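Local coordinates for nonsense-mediated mRNA decay protein 2 (Saccharomyces cerevisiae, PDB 4LUN) that takes part in nonsense-mediated decay, the destruction of mRNAs with premature stop codons, and is represented here by its N-terminal MIF4G domain, at residues A[137-148]-A[200-211]. Sequence-based numbering, arbitrary orientation.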
loop_
_atom_site.group_PDB
_atom_site.type_symbol
_atom_site.label_atom_id
_atom_site.label_comp_id
_atom_site.label_asym_id
_atom_site.label_seq_id
_atom_site.Cartn_x
_atom_site.Cartn_y
_atom_site.Cartn_z
ATOM N N ILE A 137 6.499 0.402 8.486
ATOM C CA ILE A 137 5.542 1.285 7.812
ATOM C C ILE A 137 6.019 1.579 6.396
ATOM O O ILE A 137 5.232 1.575 5.448
ATOM C CB ILE A 137 5.375 2.608 8.616
ATOM C CG1 ILE A 137 4.607 2.350 9.914
ATOM C CG2 ILE A 137 4.653 3.675 7.790
ATOM C CD1 ILE A 137 3.123 2.079 9.707
ATOM N N THR A 138 7.309 1.850 6.255
ATOM C CA THR A 138 7.896 2.039 4.925
ATOM C C THR A 138 7.654 0.832 4.026
ATOM O O THR A 138 7.311 0.975 2.846
ATOM C CB THR A 138 9.408 2.324 5.033
ATOM O OG1 THR A 138 9.590 3.602 5.649
ATOM C CG2 THR A 138 10.064 2.327 3.653
ATOM N N ARG A 139 7.795 -0.364 4.583
ATOM C CA ARG A 139 7.588 -1.575 3.803
ATOM C C ARG A 139 6.122 -1.709 3.382
ATOM O O ARG A 139 5.825 -2.001 2.225
ATOM C CB ARG A 139 8.034 -2.803 4.593
ATOM C CG ARG A 139 7.813 -4.089 3.835
ATOM C CD ARG A 139 8.697 -5.215 4.331
ATOM N NE ARG A 139 8.690 -6.320 3.377
ATOM C CZ ARG A 139 9.711 -6.639 2.589
ATOM N NH1 ARG A 139 10.848 -5.951 2.644
ATOM N NH2 ARG A 139 9.598 -7.661 1.755
ATOM N N VAL A 140 5.220 -1.477 4.326
ATOM C CA VAL A 140 3.776 -1.559 4.061
ATOM C C VAL A 140 3.363 -0.599 2.957
ATOM O O VAL A 140 2.561 -0.958 2.090
ATOM C CB VAL A 140 2.970 -1.265 5.339
ATOM C CG1 VAL A 140 1.489 -0.984 4.997
ATOM C CG2 VAL A 140 3.076 -2.439 6.276
ATOM N N LYS A 141 3.919 0.609 2.982
ATOM C CA LYS A 141 3.572 1.629 2.000
ATOM C C LYS A 141 4.029 1.199 0.625
ATOM O O LYS A 141 3.322 1.409 -0.354
ATOM C CB LYS A 141 4.188 2.994 2.367
ATOM C CG LYS A 141 3.570 3.599 3.618
ATOM C CD LYS A 141 3.999 5.051 3.842
ATOM C CE LYS A 141 5.493 5.228 3.791
ATOM N NZ LYS A 141 5.887 6.573 4.329
ATOM N N GLY A 142 5.207 0.599 0.546
ATOM C CA GLY A 142 5.695 0.078 -0.725
ATOM C C GLY A 142 4.824 -1.050 -1.245
ATOM O O GLY A 142 4.509 -1.120 -2.442
ATOM N N ASN A 143 4.460 -1.959 -0.349
ATOM C CA ASN A 143 3.577 -3.059 -0.711
ATOM C C ASN A 143 2.210 -2.554 -1.151
ATOM O O ASN A 143 1.627 -3.071 -2.107
ATOM C CB ASN A 143 3.432 -4.035 0.458
ATOM C CG ASN A 143 4.728 -4.777 0.760
ATOM O OD1 ASN A 143 5.597 -4.903 -0.108
ATOM N ND2 ASN A 143 4.848 -5.289 1.978
ATOM N N LEU A 144 1.698 -1.545 -0.455
ATOM C CA LEU A 144 0.413 -0.962 -0.833
ATOM C C LEU A 144 0.507 -0.302 -2.197
ATOM O O LEU A 144 -0.413 -0.389 -3.004
ATOM C CB LEU A 144 -0.041 0.066 0.223
ATOM C CG LEU A 144 -1.310 0.879 -0.055
ATOM C CD1 LEU A 144 -2.542 -0.036 -0.078
ATOM C CD2 LEU A 144 -1.460 1.957 1.005
ATOM N N ARG A 145 1.639 0.340 -2.474
ATOM C CA ARG A 145 1.774 1.042 -3.748
ATOM C C ARG A 145 1.756 0.043 -4.894
ATOM O O ARG A 145 1.036 0.216 -5.890
ATOM C CB ARG A 145 3.070 1.853 -3.761
ATOM C CG ARG A 145 3.188 2.805 -4.939
ATOM C CD ARG A 145 3.961 2.195 -6.071
ATOM N NE ARG A 145 3.982 3.080 -7.235
ATOM C CZ ARG A 145 4.944 3.963 -7.473
ATOM N NH1 ARG A 145 5.963 4.076 -6.629
ATOM N NH2 ARG A 145 4.889 4.727 -8.557
ATOM N N VAL A 146 2.530 -1.022 -4.735
ATOM C CA VAL A 146 2.631 -2.055 -5.765
ATOM C C VAL A 146 1.291 -2.758 -5.963
ATOM O O VAL A 146 0.881 -3.028 -7.097
ATOM C CB VAL A 146 3.759 -3.060 -5.431
ATOM C CG1 VAL A 146 3.665 -4.296 -6.320
ATOM C CG2 VAL A 146 5.128 -2.380 -5.592
ATOM N N PHE A 147 0.616 -3.056 -4.854
ATOM C CA PHE A 147 -0.705 -3.660 -4.928
ATOM C C PHE A 147 -1.632 -2.800 -5.762
ATOM O O PHE A 147 -2.351 -3.305 -6.626
ATOM C CB PHE A 147 -1.336 -3.848 -3.556
ATOM C CG PHE A 147 -2.759 -4.310 -3.636
ATOM C CD1 PHE A 147 -3.046 -5.663 -3.686
ATOM C CD2 PHE A 147 -3.801 -3.397 -3.691
ATOM C CE1 PHE A 147 -4.360 -6.106 -3.798
ATOM C CE2 PHE A 147 -5.115 -3.834 -3.802
ATOM C CZ PHE A 147 -5.386 -5.197 -3.848
ATOM N N THR A 148 -1.619 -1.501 -5.482
ATOM C CA THR A 148 -2.558 -0.584 -6.111
ATOM C C THR A 148 -2.283 -0.440 -7.606
ATOM O O THR A 148 -3.225 -0.366 -8.412
ATOM C CB THR A 148 -2.572 0.773 -5.394
ATOM O OG1 THR A 148 -2.875 0.550 -4.014
ATOM C CG2 THR A 148 -3.670 1.661 -5.963
ATOM N N THR A 200 0.691 5.543 11.227
ATOM C CA THR A 200 -0.150 5.154 10.093
ATOM C C THR A 200 -0.713 6.351 9.347
ATOM O O THR A 200 -1.199 6.198 8.227
ATOM C CB THR A 200 -1.312 4.215 10.468
ATOM O OG1 THR A 200 -2.284 4.934 11.222
ATOM C CG2 THR A 200 -0.799 3.021 11.264
ATOM N N THR A 201 -0.661 7.538 9.947
ATOM C CA THR A 201 -1.148 8.724 9.239
ATOM C C THR A 201 -0.303 8.947 7.984
ATOM O O THR A 201 -0.793 9.494 6.994
ATOM C CB THR A 201 -1.160 10.009 10.106
ATOM O OG1 THR A 201 0.167 10.310 10.537
ATOM C CG2 THR A 201 -2.083 9.883 11.316
ATOM N N THR A 202 0.958 8.529 8.014
ATOM C CA THR A 202 1.807 8.667 6.831
ATOM C C THR A 202 1.475 7.681 5.704
ATOM O O THR A 202 1.824 7.913 4.543
ATOM C CB THR A 202 3.314 8.623 7.170
ATOM O OG1 THR A 202 3.716 7.271 7.447
ATOM C CG2 THR A 202 3.606 9.513 8.371
ATOM N N ILE A 203 0.804 6.576 6.023
ATOM C CA ILE A 203 0.307 5.684 4.971
ATOM C C ILE A 203 -0.807 6.427 4.226
ATOM O O ILE A 203 -0.900 6.399 2.992
ATOM C CB ILE A 203 -0.274 4.381 5.566
ATOM C CG1 ILE A 203 0.787 3.584 6.308
ATOM C CG2 ILE A 203 -0.873 3.507 4.472
ATOM C CD1 ILE A 203 0.176 2.432 7.121
ATOM N N ALA A 204 -1.651 7.110 4.993
ATOM C CA ALA A 204 -2.796 7.803 4.412
ATOM C C ALA A 204 -2.324 8.921 3.493
ATOM O O ALA A 204 -2.838 9.066 2.384
ATOM C CB ALA A 204 -3.667 8.368 5.499
ATOM N N THR A 205 -1.354 9.709 3.955
ATOM C CA THR A 205 -0.875 10.831 3.144
ATOM C C THR A 205 -0.104 10.360 1.918
ATOM O O THR A 205 -0.226 10.933 0.836
ATOM C CB THR A 205 -0.034 11.841 3.962
ATOM O OG1 THR A 205 1.083 11.174 4.559
ATOM C CG2 THR A 205 -0.871 12.413 5.059
ATOM N N ALA A 206 0.687 9.308 2.079
ATOM C CA ALA A 206 1.419 8.761 0.944
ATOM C C ALA A 206 0.461 8.230 -0.100
ATOM O O ALA A 206 0.724 8.329 -1.299
ATOM C CB ALA A 206 2.373 7.653 1.390
ATOM N N PHE A 207 -0.645 7.643 0.351
ATOM C CA PHE A 207 -1.579 7.022 -0.582
ATOM C C PHE A 207 -2.344 8.057 -1.395
ATOM O O PHE A 207 -2.488 7.921 -2.611
ATOM C CB PHE A 207 -2.549 6.085 0.150
ATOM C CG PHE A 207 -3.373 5.224 -0.775
ATOM C CD1 PHE A 207 -2.818 4.114 -1.394
ATOM C CD2 PHE A 207 -4.698 5.525 -1.019
ATOM C CE1 PHE A 207 -3.571 3.321 -2.244
ATOM C CE2 PHE A 207 -5.464 4.740 -1.866
ATOM C CZ PHE A 207 -4.897 3.634 -2.484
ATOM N N ILE A 208 -2.819 9.109 -0.744
ATOM C CA ILE A 208 -3.581 10.120 -1.475
ATOM C C ILE A 208 -2.697 10.881 -2.459
ATOM O O ILE A 208 -3.168 11.288 -3.514
ATOM C CB ILE A 208 -4.306 11.125 -0.545
ATOM C CG1 ILE A 208 -3.312 11.999 0.235
ATOM C CG2 ILE A 208 -5.275 10.396 0.387
ATOM C CD1 ILE A 208 -3.992 12.941 1.208
ATOM N N LYS A 209 -1.422 11.068 -2.123
ATOM C CA LYS A 209 -0.524 11.814 -3.007
ATOM C C LYS A 209 -0.264 11.057 -4.297
ATOM O O LYS A 209 -0.182 11.652 -5.371
ATOM C CB LYS A 209 0.814 12.099 -2.317
ATOM C CG LYS A 209 0.780 13.204 -1.277
ATOM C CD LYS A 209 2.089 13.197 -0.478
ATOM C CE LYS A 209 2.072 14.220 0.639
ATOM N NZ LYS A 209 3.195 13.995 1.598
ATOM N N LYS A 210 -0.110 9.741 -4.191
ATOM C CA LYS A 210 0.222 8.917 -5.340
ATOM C C LYS A 210 -0.998 8.486 -6.148
ATOM O O LYS A 210 -0.886 8.229 -7.349
ATOM C CB LYS A 210 1.030 7.692 -4.894
ATOM C CG LYS A 210 1.705 6.937 -6.033
ATOM C CD LYS A 210 3.010 6.298 -5.585
ATOM C CE LYS A 210 4.113 7.335 -5.375
ATOM N NZ LYS A 210 4.504 7.989 -6.663
ATOM N N PHE A 211 -2.159 8.405 -5.500
ATOM C CA PHE A 211 -3.353 7.901 -6.174
ATOM C C PHE A 211 -4.530 8.861 -6.086
ATOM O O PHE A 211 -5.669 8.456 -5.862
ATOM C CB PHE A 211 -3.712 6.510 -5.638
ATOM C CG PHE A 211 -2.607 5.505 -5.814
ATOM C CD1 PHE A 211 -2.342 4.963 -7.062
ATOM C CD2 PHE A 211 -1.810 5.126 -4.745
ATOM C CE1 PHE A 211 -1.317 4.035 -7.236
ATOM C CE2 PHE A 211 -0.788 4.213 -4.904
ATOM C CZ PHE A 211 -0.529 3.663 -6.150
#
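Thr148 reaches two phenylalanines of 200-211 at once. Its CG2, anti to the backbone N, stands over the centre of the Phe211 ring, a CH-pi contact with CG2 3.6 Å from the ring centroid; its OG1 meets the edge of Phe207, near the ring plane, 3.4 Å from CE1. Thr148 OG1 hydrogen-bonds back to Leu144 O (2.8 Å), which also accepts Thr148 N from the opposite face of its plane.

Ile203 can be followed outward from CB. CG2 branches to Leu144 CD2 at 3.8 Å, CG1 lies against Lys141 CG, and CD1 at the tip touches Ile137 CD1 and, a little farther off, Val140 CG1. Those four residues form the hole for this knob. Leu144 CD2 also presses on Phe207 CD1.

At the outer margin Arg145 bends at chi2 (-95°) and offers a guanidinium face to Lys210 CD, 3.6 Å above its centre. The two like charges stay close, but Glu149 takes Arg145 NE in a salt bridge and Asn87 bonds NH2. Cutting Arg145 back to an alanine is likely to leave Glu149 without this cationic mate and strip the guanidinium cover from Lys210 CD.

The helices run roughly parallel, crossing at -31° with axes 10.1 Å apart, in this HEAT-repeat-like MIF4G domain. Helix 182-190 packs on 130-152 through Val140 and Thr148, while helices 231-271 and 277-303 pack against 201-210 through Ala204 and Ile208.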